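Local coordinates for protein receptor-type adenylate cyclase GRESAG 4.3 (Trypanosoma brucei, PDB 1FX4) that makes cyclic AMP and diphosphate from ATP with the help of magnesium, through the class III catalytic domain of a probable trypanosome membrane receptor, at residues R46-R51 with A78-L83; A118-E123 with R127-L132; C84-D89 with N217-R222; H42-S47 with L88-N93. All coordinates share one frame; numbering follows the deposited sequence.

Contact 1 of 4, residues R46-R51 with A78-L83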
# COMPACT_ATOMS: atom_id res chain seq x y z
N ARG A 46 -14.88 -5.58 -6.84
CA ARG A 46 -15.21 -4.59 -7.87
C ARG A 46 -16.64 -4.75 -8.40
O ARG A 46 -17.28 -3.76 -8.75
CB ARG A 46 -14.17 -4.59 -8.98
CG ARG A 46 -12.87 -3.98 -8.51
CD ARG A 46 -11.74 -4.08 -9.51
NE ARG A 46 -10.65 -3.22 -9.06
CZ ARG A 46 -9.35 -3.54 -9.10
NH1 ARG A 46 -8.95 -4.71 -9.58
NH2 ARG A 46 -8.46 -2.67 -8.65
N SER A 47 -17.14 -5.98 -8.42
CA SER A 47 -18.52 -6.22 -8.86
C SER A 47 -19.47 -5.61 -7.85
O SER A 47 -20.53 -5.08 -8.21
CB SER A 47 -18.82 -7.73 -8.96
OG SER A 47 -17.97 -8.36 -9.90
N LEU A 48 -19.12 -5.72 -6.57
CA LEU A 48 -19.93 -5.18 -5.48
C LEU A 48 -19.90 -3.65 -5.50
O LEU A 48 -20.94 -3.00 -5.26
CB LEU A 48 -19.44 -5.70 -4.13
CG LEU A 48 -19.71 -7.19 -3.94
CD1 LEU A 48 -18.97 -7.72 -2.72
CD2 LEU A 48 -21.21 -7.40 -3.79
N ILE A 49 -18.72 -3.09 -5.73
CA ILE A 49 -18.56 -1.64 -5.82
C ILE A 49 -19.54 -1.12 -6.90
O ILE A 49 -20.28 -0.17 -6.68
CB ILE A 49 -17.11 -1.25 -6.19
CG1 ILE A 49 -16.19 -1.50 -4.98
CG2 ILE A 49 -17.04 0.22 -6.59
CD1 ILE A 49 -14.72 -1.18 -5.25
N THR A 50 -19.55 -1.79 -8.05
CA THR A 50 -20.44 -1.39 -9.14
C THR A 50 -21.90 -1.59 -8.76
O THR A 50 -22.73 -0.69 -8.91
CB THR A 50 -20.10 -2.16 -10.44
OG1 THR A 50 -18.76 -1.86 -10.84
CG2 THR A 50 -21.03 -1.75 -11.57
N ARG A 51 -22.21 -2.75 -8.21
CA ARG A 51 -23.58 -3.07 -7.80
C ARG A 51 -24.18 -2.09 -6.80
O ARG A 51 -25.36 -1.71 -6.90
CB ARG A 51 -23.64 -4.50 -7.26
CG ARG A 51 -24.95 -4.91 -6.66
CD ARG A 51 -25.07 -6.42 -6.74
NE ARG A 51 -25.81 -6.97 -5.60
CZ ARG A 51 -25.71 -8.23 -5.19
NH1 ARG A 51 -24.90 -9.08 -5.82
NH2 ARG A 51 -26.38 -8.63 -4.11
N ALA A 78 -20.62 -4.28 2.26
CA ALA A 78 -19.82 -5.03 3.23
C ALA A 78 -20.46 -6.38 3.59
O ALA A 78 -19.77 -7.39 3.71
CB ALA A 78 -19.60 -4.20 4.48
N GLN A 79 -21.78 -6.38 3.75
CA GLN A 79 -22.48 -7.60 4.09
C GLN A 79 -22.42 -8.58 2.93
O GLN A 79 -22.14 -9.76 3.12
CB GLN A 79 -23.93 -7.30 4.45
CG GLN A 79 -24.77 -8.54 4.67
CD GLN A 79 -26.00 -8.24 5.47
OE1 GLN A 79 -27.13 -8.39 4.98
NE2 GLN A 79 -25.81 -7.79 6.71
N GLU A 80 -22.64 -8.08 1.72
CA GLU A 80 -22.61 -8.95 0.55
C GLU A 80 -21.19 -9.43 0.30
O GLU A 80 -20.98 -10.54 -0.20
CB GLU A 80 -23.17 -8.24 -0.68
CG GLU A 80 -23.71 -9.20 -1.71
CD GLU A 80 -24.77 -10.15 -1.14
OE1 GLU A 80 -24.79 -11.33 -1.56
OE2 GLU A 80 -25.56 -9.72 -0.26
N LEU A 81 -20.21 -8.61 0.66
CA LEU A 81 -18.82 -9.02 0.49
C LEU A 81 -18.59 -10.30 1.29
O LEU A 81 -18.14 -11.29 0.74
CB LEU A 81 -17.87 -7.90 0.94
CG LEU A 81 -16.37 -8.10 0.68
CD1 LEU A 81 -15.67 -6.75 0.80
CD2 LEU A 81 -15.75 -9.09 1.64
N GLN A 82 -18.90 -10.29 2.59
CA GLN A 82 -18.69 -11.47 3.41
C GLN A 82 -19.43 -12.71 2.89
O GLN A 82 -18.86 -13.82 2.83
CB GLN A 82 -19.09 -11.20 4.86
CG GLN A 82 -18.28 -10.07 5.50
CD GLN A 82 -16.81 -10.42 5.61
OE1 GLN A 82 -16.44 -11.59 5.52
NE2 GLN A 82 -15.96 -9.41 5.81
N LEU A 83 -20.69 -12.51 2.47
CA LEU A 83 -21.49 -13.60 1.94
C LEU A 83 -20.96 -14.15 0.62
O LEU A 83 -20.91 -15.36 0.42
CB LEU A 83 -22.95 -13.16 1.81
CG LEU A 83 -23.64 -12.95 3.15
CD1 LEU A 83 -24.93 -12.17 2.98
CD2 LEU A 83 -23.89 -14.31 3.84
O HOH W 1 -26.69 -11.92 -3.42
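Glu80 OE1 takes a hydrogen bond of 2.7 Å from a water that Arg51 NH2 also reaches, by a weak bond, so one solvent molecule links acid and base across the two helices. The charged groups themselves stay apart, with Arg51 NH2 4.0 Å from Glu80 OE1 and the guanidinium and carboxylate planes turned 33° from each other. Arg51 NH2 instead comes closest to a carbon, Glu80 CG, at 3.6 Å. CG of Glu80 stands anti to the backbone N (chi1 -155°), which brings it to the arginine, and the chain then bends at chi2. That same CG receives Leu48 CD2 at 3.7 Å, the leucine and glutamate chains crossing at about a right angle. The other branch of Leu48 presses on the backbone of the second helix: Leu48 CD1 lies 3.5 Å from Leu81 CA, a tight carbon contact, and beside Leu81 CB as well. Here the CA atoms of Leu48 and Leu81 approach to 7.2 Å. The two helix segments run nearly antiparallel, at 149°, with their axes 10.1 Å apart. Helices 34-51 and 71-87 thus pack side by side on the cyclase domain's mixed sheet. Ile49 leans on Phe64 and Ile66 of strand 63-68, while Ala78 and Leu81 rest on strand 134-141, so each helix is seated on strands as well as on its neighbour.

Contact 2 of 4, residues A118-E123 with R127-L132; sequences ASLDPE and RLWNGL. Unlike the reference sequence in segment 118-123: Ser119 (reference His), Leu120 (reference Met).
Leu120 and Trp129 make the main apolar contact, a methyl group set against the rim of an indole. Leu120 CD1 lies near the ring plane at the pyrrole edge, 3.8 Å from Trp129 CD1 and equally near Trp129 NE1, and the two side chains cross at about a right angle. The leucine's CG is anti to its own carbonyl carbon (chi1 -62°), which directs the branch across the gap to the tryptophan. The same methyl also meets Leu128, more loosely, with Leu120 CD1 4.3 Å from Leu128 CD1. Leu120 is a methionine in the reference sequence.

Polar atoms add little between the two segments. Glu123 O stands 3.5 Å from Arg127 N, and Arg127 CB lies beside that oxygen, while the guanidinium heads off from segment 118-123. The indole has cationic partners beyond the segments, forming cation-pi contacts with Arg222 and Arg133, and its ring also meets that of Tyr125.

Asp121 occupies the N-cap position of helix 122-128 without a side-chain capping bond. Leu120, just ahead of this short surface helix, thus packs on Leu128 and Trp129 near its far end, before the chain enters strand 134-141 of the class III cyclase domain.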
# COMPACT_ATOMS: atom_id res chain seq x y z
N ALA A 118 -10.80 -22.63 14.49
CA ALA A 118 -10.09 -23.91 14.47
C ALA A 118 -10.71 -24.96 15.40
O ALA A 118 -10.39 -26.14 15.30
CB ALA A 118 -8.61 -23.72 14.79
N SER A 119 -11.58 -24.53 16.32
CA SER A 119 -12.23 -25.46 17.24
C SER A 119 -13.64 -25.85 16.79
O SER A 119 -14.34 -26.59 17.50
CB SER A 119 -12.28 -24.90 18.66
OG SER A 119 -10.98 -24.90 19.24
N LEU A 120 -14.04 -25.37 15.62
CA LEU A 120 -15.35 -25.71 15.06
C LEU A 120 -15.28 -27.11 14.43
O LEU A 120 -14.23 -27.52 13.95
CB LEU A 120 -15.75 -24.69 13.99
CG LEU A 120 -15.91 -23.23 14.44
CD1 LEU A 120 -16.13 -22.33 13.21
CD2 LEU A 120 -17.07 -23.10 15.40
N ASP A 121 -16.39 -27.85 14.46
CA ASP A 121 -16.41 -29.17 13.82
C ASP A 121 -16.31 -28.87 12.32
O ASP A 121 -16.78 -27.83 11.86
CB ASP A 121 -17.69 -29.96 14.13
CG ASP A 121 -17.65 -30.63 15.49
OD1 ASP A 121 -18.69 -31.15 15.93
OD2 ASP A 121 -16.59 -30.65 16.14
N PRO A 122 -15.70 -29.79 11.55
CA PRO A 122 -15.53 -29.65 10.10
C PRO A 122 -16.73 -29.12 9.31
O PRO A 122 -16.61 -28.14 8.57
CB PRO A 122 -15.15 -31.06 9.67
CG PRO A 122 -14.36 -31.55 10.83
CD PRO A 122 -15.21 -31.10 12.00
N GLU A 123 -17.88 -29.77 9.47
CA GLU A 123 -19.10 -29.38 8.76
C GLU A 123 -19.61 -28.00 9.20
O GLU A 123 -20.19 -27.25 8.41
CB GLU A 123 -20.21 -30.43 9.00
CG GLU A 123 -19.86 -31.88 8.59
CD GLU A 123 -18.88 -32.59 9.55
OE1 GLU A 123 -18.68 -32.15 10.71
OE2 GLU A 123 -18.31 -33.63 9.13
N ARG A 127 -19.76 -24.07 6.96
CA ARG A 127 -21.02 -23.37 6.79
C ARG A 127 -20.77 -21.89 7.11
O ARG A 127 -21.51 -21.02 6.64
CB ARG A 127 -22.07 -23.98 7.74
CG ARG A 127 -23.51 -23.73 7.31
CD ARG A 127 -23.84 -24.29 5.92
NE ARG A 127 -25.22 -24.01 5.56
CZ ARG A 127 -25.60 -23.30 4.50
NH1 ARG A 127 -24.70 -22.77 3.67
NH2 ARG A 127 -26.90 -23.10 4.26
N LEU A 128 -19.65 -21.61 7.80
CA LEU A 128 -19.34 -20.24 8.22
C LEU A 128 -18.07 -19.62 7.67
O LEU A 128 -17.92 -18.37 7.70
CB LEU A 128 -19.21 -20.20 9.75
CG LEU A 128 -20.35 -20.75 10.58
CD1 LEU A 128 -19.94 -20.77 12.05
CD2 LEU A 128 -21.50 -19.84 10.36
N TRP A 129 -17.13 -20.46 7.24
CA TRP A 129 -15.86 -19.99 6.74
C TRP A 129 -15.48 -20.74 5.49
O TRP A 129 -15.56 -21.97 5.46
CB TRP A 129 -14.80 -20.23 7.84
CG TRP A 129 -15.13 -19.54 9.12
CD1 TRP A 129 -15.72 -20.09 10.23
CD2 TRP A 129 -14.89 -18.16 9.44
NE1 TRP A 129 -15.85 -19.14 11.22
CE2 TRP A 129 -15.35 -17.95 10.76
CE3 TRP A 129 -14.32 -17.09 8.74
CZ2 TRP A 129 -15.26 -16.69 11.39
CZ3 TRP A 129 -14.23 -15.85 9.37
CH2 TRP A 129 -14.70 -15.66 10.68
N ASN A 130 -14.93 -20.02 4.53
CA ASN A 130 -14.50 -20.59 3.28
C ASN A 130 -13.71 -19.57 2.46
O ASN A 130 -14.25 -18.53 2.08
CB ASN A 130 -15.71 -21.06 2.46
CG ASN A 130 -15.33 -21.56 1.09
OD1 ASN A 130 -14.35 -22.29 0.92
ND2 ASN A 130 -16.10 -21.16 0.09
N GLY A 131 -12.44 -19.86 2.20
CA GLY A 131 -11.61 -18.98 1.39
C GLY A 131 -10.97 -17.80 2.09
O GLY A 131 -10.79 -17.81 3.30
N LEU A 132 -10.60 -16.79 1.31
CA LEU A 132 -9.97 -15.59 1.86
C LEU A 132 -10.85 -14.88 2.88
O LEU A 132 -12.06 -14.72 2.67
CB LEU A 132 -9.59 -14.62 0.73
CG LEU A 132 -8.48 -15.09 -0.21
CD1 LEU A 132 -8.28 -14.04 -1.33
CD2 LEU A 132 -7.19 -15.29 0.59

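Contact 3 of 4, residues C84-D89 with N217-R222; sequences CFLRLD and NAVPGR. Unlike the reference sequence in segment 84-89: Cys84 (reference Arg).
Leu86 meets the turn at 217-222 through its CB and one of its methyls. Its CB lies 4.0 Å from Arg222 NH2, meeting the guanidinium obliquely. From there CG stands anti to the backbone N (chi1 167°), carrying the branch outward to Val219. At the tip, Leu86 CD2 presses against Val219 CG1 at 3.5 Å, a tight methyl contact, and touches Val219 CG2 at 4.0 Å.

Val219 in turn spreads its two methyls between different neighbours. While CG1 takes the leucine, Val219 CG2 sits over the centre of the Arg222 guanidinium, 3.6 Å above its plane. A type II turn from Val219 to Arg222 brings these two side chains together, although its closing bond, from Arg222 N to Val219 O, is weak. Gly221 takes the third position of this turn, where its positive phi (110°) suits glycine.

The guanidinium is held in place by partners beyond the two segments: Arg222 NE bonds to Leu128 O and NH1 to Gln82 OE1 and Gly174 O, and Trp129 adds a cation-pi contact. No hydrogen bond joins the two segments directly. Cohesion between the end of helix 71-87 and this turn therefore rests on methyl packing, beside an arginine whose polar atoms are engaged by other parts of the domain.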
# COMPACT_ATOMS: atom_id res chain seq x y z
N CYS A 84 -20.55 -13.26 -0.29
CA CYS A 84 -20.03 -13.67 -1.59
C CYS A 84 -18.75 -14.48 -1.42
O CYS A 84 -18.60 -15.54 -2.00
CB CYS A 84 -19.75 -12.44 -2.47
SG CYS A 84 -21.28 -11.65 -3.13
N PHE A 85 -17.84 -13.98 -0.59
CA PHE A 85 -16.58 -14.69 -0.34
C PHE A 85 -16.82 -16.05 0.31
O PHE A 85 -16.13 -17.02 0.02
CB PHE A 85 -15.67 -13.83 0.54
CG PHE A 85 -14.85 -12.83 -0.23
CD1 PHE A 85 -15.46 -11.78 -0.91
CD2 PHE A 85 -13.47 -12.93 -0.27
CE1 PHE A 85 -14.70 -10.86 -1.63
CE2 PHE A 85 -12.70 -12.01 -0.99
CZ PHE A 85 -13.32 -10.97 -1.67
N LEU A 86 -17.83 -16.13 1.18
CA LEU A 86 -18.15 -17.39 1.85
C LEU A 86 -18.73 -18.41 0.87
O LEU A 86 -18.39 -19.59 0.91
CB LEU A 86 -19.18 -17.16 2.98
CG LEU A 86 -19.85 -18.41 3.57
CD1 LEU A 86 -18.80 -19.33 4.22
CD2 LEU A 86 -20.90 -18.00 4.58
N ARG A 87 -19.59 -17.94 -0.02
CA ARG A 87 -20.25 -18.82 -0.98
C ARG A 87 -19.43 -19.24 -2.19
O ARG A 87 -19.68 -20.29 -2.77
CB ARG A 87 -21.60 -18.21 -1.40
CG ARG A 87 -22.58 -18.12 -0.24
CD ARG A 87 -23.85 -17.34 -0.57
NE ARG A 87 -24.73 -17.23 0.60
CZ ARG A 87 -25.60 -16.25 0.81
NH1 ARG A 87 -25.74 -15.26 -0.07
NH2 ARG A 87 -26.33 -16.24 1.93
N LEU A 88 -18.41 -18.46 -2.55
CA LEU A 88 -17.58 -18.79 -3.70
C LEU A 88 -16.78 -20.08 -3.54
O LEU A 88 -16.31 -20.39 -2.44
CB LEU A 88 -16.59 -17.66 -3.97
CG LEU A 88 -15.87 -17.87 -5.30
CD1 LEU A 88 -16.29 -16.78 -6.28
CD2 LEU A 88 -14.36 -17.89 -5.11
N ASP A 89 -16.66 -20.86 -4.62
CA ASP A 89 -15.86 -22.07 -4.58
C ASP A 89 -14.46 -21.59 -4.96
O ASP A 89 -14.21 -21.26 -6.12
CB ASP A 89 -16.35 -23.12 -5.59
CG ASP A 89 -15.39 -24.31 -5.72
OD1 ASP A 89 -14.45 -24.46 -4.90
OD2 ASP A 89 -15.59 -25.13 -6.64
N ASN A 217 -23.36 -8.49 11.57
CA ASN A 217 -23.36 -9.95 11.48
C ASN A 217 -23.76 -10.43 10.09
O ASN A 217 -24.82 -11.03 9.91
CB ASN A 217 -24.29 -10.52 12.54
CG ASN A 217 -23.90 -10.10 13.93
OD1 ASN A 217 -24.75 -9.77 14.77
ND2 ASN A 217 -22.59 -10.12 14.20
N ALA A 218 -22.88 -10.19 9.12
CA ALA A 218 -23.11 -10.55 7.73
C ALA A 218 -23.28 -12.05 7.51
O ALA A 218 -24.05 -12.46 6.65
CB ALA A 218 -21.99 -10.02 6.86
N VAL A 219 -22.55 -12.85 8.27
CA VAL A 219 -22.64 -14.31 8.19
C VAL A 219 -22.95 -14.72 9.63
O VAL A 219 -22.04 -14.96 10.43
CB VAL A 219 -21.29 -14.93 7.72
CG1 VAL A 219 -21.39 -16.46 7.67
CG2 VAL A 219 -20.90 -14.38 6.34
N PRO A 220 -24.26 -14.76 9.99
CA PRO A 220 -24.65 -15.13 11.36
C PRO A 220 -24.01 -16.43 11.84
O PRO A 220 -23.92 -17.40 11.09
CB PRO A 220 -26.17 -15.27 11.24
CG PRO A 220 -26.52 -14.28 10.17
CD PRO A 220 -25.43 -14.54 9.14
N GLY A 221 -23.51 -16.41 13.07
CA GLY A 221 -22.90 -17.60 13.64
C GLY A 221 -21.40 -17.50 13.79
O GLY A 221 -20.81 -18.30 14.51
N ARG A 222 -20.78 -16.56 13.08
CA ARG A 222 -19.33 -16.39 13.17
C ARG A 222 -18.87 -15.86 14.50
O ARG A 222 -19.53 -15.02 15.11
CB ARG A 222 -18.81 -15.43 12.10
CG ARG A 222 -18.68 -16.04 10.73
CD ARG A 222 -18.15 -15.03 9.72
NE ARG A 222 -17.90 -15.73 8.47
CZ ARG A 222 -17.50 -15.18 7.34
NH1 ARG A 222 -17.29 -13.87 7.26
NH2 ARG A 222 -17.31 -15.97 6.28

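Contact 4 of 4, residues H42-S47 with L88-N93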
# COMPACT_ATOMS: atom_id res chain seq x y z
N HIS A 42 -10.30 -9.38 -5.95
CA HIS A 42 -10.48 -8.07 -6.59
C HIS A 42 -11.71 -8.03 -7.50
O HIS A 42 -12.44 -7.03 -7.53
CB HIS A 42 -9.26 -7.67 -7.41
CG HIS A 42 -8.13 -7.14 -6.58
ND1 HIS A 42 -7.89 -7.57 -5.29
CD2 HIS A 42 -7.20 -6.19 -6.83
CE1 HIS A 42 -6.86 -6.92 -4.79
NE2 HIS A 42 -6.42 -6.07 -5.71
N ARG A 43 -11.92 -9.10 -8.25
CA ARG A 43 -13.08 -9.14 -9.15
C ARG A 43 -14.39 -9.11 -8.36
O ARG A 43 -15.32 -8.41 -8.73
CB ARG A 43 -13.05 -10.38 -10.04
CG ARG A 43 -12.22 -10.25 -11.27
CD ARG A 43 -12.58 -11.35 -12.28
NE ARG A 43 -12.77 -12.65 -11.64
CZ ARG A 43 -11.78 -13.48 -11.30
NH1 ARG A 43 -10.51 -13.16 -11.55
NH2 ARG A 43 -12.07 -14.62 -10.69
N LEU A 44 -14.46 -9.88 -7.28
CA LEU A 44 -15.67 -9.93 -6.46
C LEU A 44 -15.96 -8.56 -5.87
O LEU A 44 -17.08 -8.06 -5.95
CB LEU A 44 -15.56 -10.94 -5.32
CG LEU A 44 -15.38 -12.42 -5.69
CD1 LEU A 44 -15.24 -13.22 -4.40
CD2 LEU A 44 -16.59 -12.90 -6.50
N ILE A 45 -14.93 -7.96 -5.27
CA ILE A 45 -15.12 -6.65 -4.67
C ILE A 45 -15.51 -5.57 -5.68
O ILE A 45 -16.38 -4.76 -5.41
CB ILE A 45 -13.91 -6.23 -3.81
CG1 ILE A 45 -13.81 -7.19 -2.62
CG2 ILE A 45 -14.05 -4.78 -3.37
CD1 ILE A 45 -12.54 -6.99 -1.75
N ARG A 46 -14.88 -5.58 -6.84
CA ARG A 46 -15.21 -4.59 -7.87
C ARG A 46 -16.64 -4.75 -8.40
O ARG A 46 -17.28 -3.76 -8.75
CB ARG A 46 -14.17 -4.59 -8.98
CG ARG A 46 -12.87 -3.98 -8.51
CD ARG A 46 -11.74 -4.08 -9.51
NE ARG A 46 -10.65 -3.22 -9.06
CZ ARG A 46 -9.35 -3.54 -9.10
NH1 ARG A 46 -8.95 -4.71 -9.58
NH2 ARG A 46 -8.46 -2.67 -8.65
N SER A 47 -17.14 -5.98 -8.42
CA SER A 47 -18.52 -6.22 -8.86
C SER A 47 -19.47 -5.61 -7.85
O SER A 47 -20.53 -5.08 -8.21
CB SER A 47 -18.82 -7.73 -8.96
OG SER A 47 -17.97 -8.36 -9.90
N LEU A 88 -18.41 -18.46 -2.55
CA LEU A 88 -17.58 -18.79 -3.70
C LEU A 88 -16.78 -20.08 -3.54
O LEU A 88 -16.31 -20.39 -2.44
CB LEU A 88 -16.59 -17.66 -3.97
CG LEU A 88 -15.87 -17.87 -5.30
CD1 LEU A 88 -16.29 -16.78 -6.28
CD2 LEU A 88 -14.36 -17.89 -5.11
N ASP A 89 -16.66 -20.86 -4.62
CA ASP A 89 -15.86 -22.07 -4.58
C ASP A 89 -14.46 -21.59 -4.96
O ASP A 89 -14.21 -21.26 -6.12
CB ASP A 89 -16.35 -23.12 -5.59
CG ASP A 89 -15.39 -24.31 -5.72
OD1 ASP A 89 -14.45 -24.46 -4.90
OD2 ASP A 89 -15.59 -25.13 -6.64
N TRP A 90 -13.57 -21.56 -3.97
CA TRP A 90 -12.20 -21.12 -4.16
C TRP A 90 -11.32 -22.17 -4.81
O TRP A 90 -10.16 -21.89 -5.16
CB TRP A 90 -11.61 -20.70 -2.81
CG TRP A 90 -12.29 -19.49 -2.26
CD1 TRP A 90 -13.41 -19.46 -1.48
CD2 TRP A 90 -11.92 -18.13 -2.48
NE1 TRP A 90 -13.76 -18.17 -1.21
CE2 TRP A 90 -12.86 -17.33 -1.81
CE3 TRP A 90 -10.88 -17.50 -3.20
CZ2 TRP A 90 -12.81 -15.93 -1.82
CZ3 TRP A 90 -10.82 -16.12 -3.21
CH2 TRP A 90 -11.78 -15.34 -2.53
N GLU A 91 -11.87 -23.38 -4.97
CA GLU A 91 -11.16 -24.49 -5.61
C GLU A 91 -9.93 -24.94 -4.84
O GLU A 91 -8.97 -25.42 -5.43
CB GLU A 91 -10.78 -24.14 -7.05
CG GLU A 91 -11.95 -23.78 -7.96
CD GLU A 91 -11.49 -23.38 -9.36
OE1 GLU A 91 -10.49 -23.96 -9.85
OE2 GLU A 91 -12.10 -22.46 -9.96
N THR A 92 -9.97 -24.77 -3.53
CA THR A 92 -8.87 -25.18 -2.66
C THR A 92 -9.31 -25.11 -1.22
O THR A 92 -10.19 -24.31 -0.88
CB THR A 92 -7.62 -24.27 -2.85
OG1 THR A 92 -6.57 -24.74 -2.01
CG2 THR A 92 -7.93 -22.81 -2.48
N ASN A 93 -8.79 -25.99 -0.38
CA ASN A 93 -9.12 -25.92 1.02
C ASN A 93 -7.87 -25.46 1.75
O ASN A 93 -7.89 -25.26 2.96
CB ASN A 93 -9.59 -27.27 1.58
CG ASN A 93 -10.43 -27.11 2.85
OD1 ASN A 93 -11.58 -26.67 2.79
ND2 ASN A 93 -9.84 -27.43 4.00
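Leu44 and Leu88 meet through their terminal methyls, with Leu44 CD2 3.9 Å from Leu88 CD1 and Leu44 CD1 slightly farther from the same atom. Leu44 CD1 also approaches the benzene part of the indole, 4.5 Å from Trp90 CZ2, in an oblique pose.

Leu88 ties the two together. Its chi1 of -170° sends the branch between them, and chi2 (113°, away from a staggered value) turns CD1 to Leu44 and CD2 over the centre of the Trp90 ring, 3.6 Å above the plane. Trp90 is steadied from outside by the hydrogen bond of its NE1 to Phe85 O, in the last turn of helix 71-87. The ring of Phe85 meets the indole and also packs on Leu44.

Farther out, Asp89 OD1 accepts a hydrogen bond of 2.8 Å from the backbone N of Glu91, forming an Asx turn in which the donor comes from above the carboxylate plane. Thr92 OG1 then caps Ala94 N at the start of helix 94-109. In segment 42-47, Ser47 OG donates to Arg43 O at 2.9 Å, and Ser47 N reaches that oxygen from the other face of its plane. Apolar contact alone thus bridges helix 34-51 and the loop, whereas the hydrogen bonds lie within each segment or go to neighbouring parts of the fold.

Helix 71-87 and the loop after it connect contacts 1, 3 and 4, while helix 34-51 supplies one side of both contact 1 and contact 4. Contacts 1 and 4 touch through Leu81 CD1 and Ile45 CG1, 3.9 Å apart, and contacts 1 and 3 through a probable hydrogen bond of 3.0 Å between Gln82 OE1 and Arg222 NH1. Contact 2 is nested within the chain loop closed by contact 3, and its Asn130 ND2 makes a probable hydrogen bond of 2.9 Å to Leu86 O of contact 3. None of the four lies at the metal: the side chains of Leu81 and Trp90 are about 13 Å and about 14 Å from the magnesium ion bound by Asp19 and Asp62.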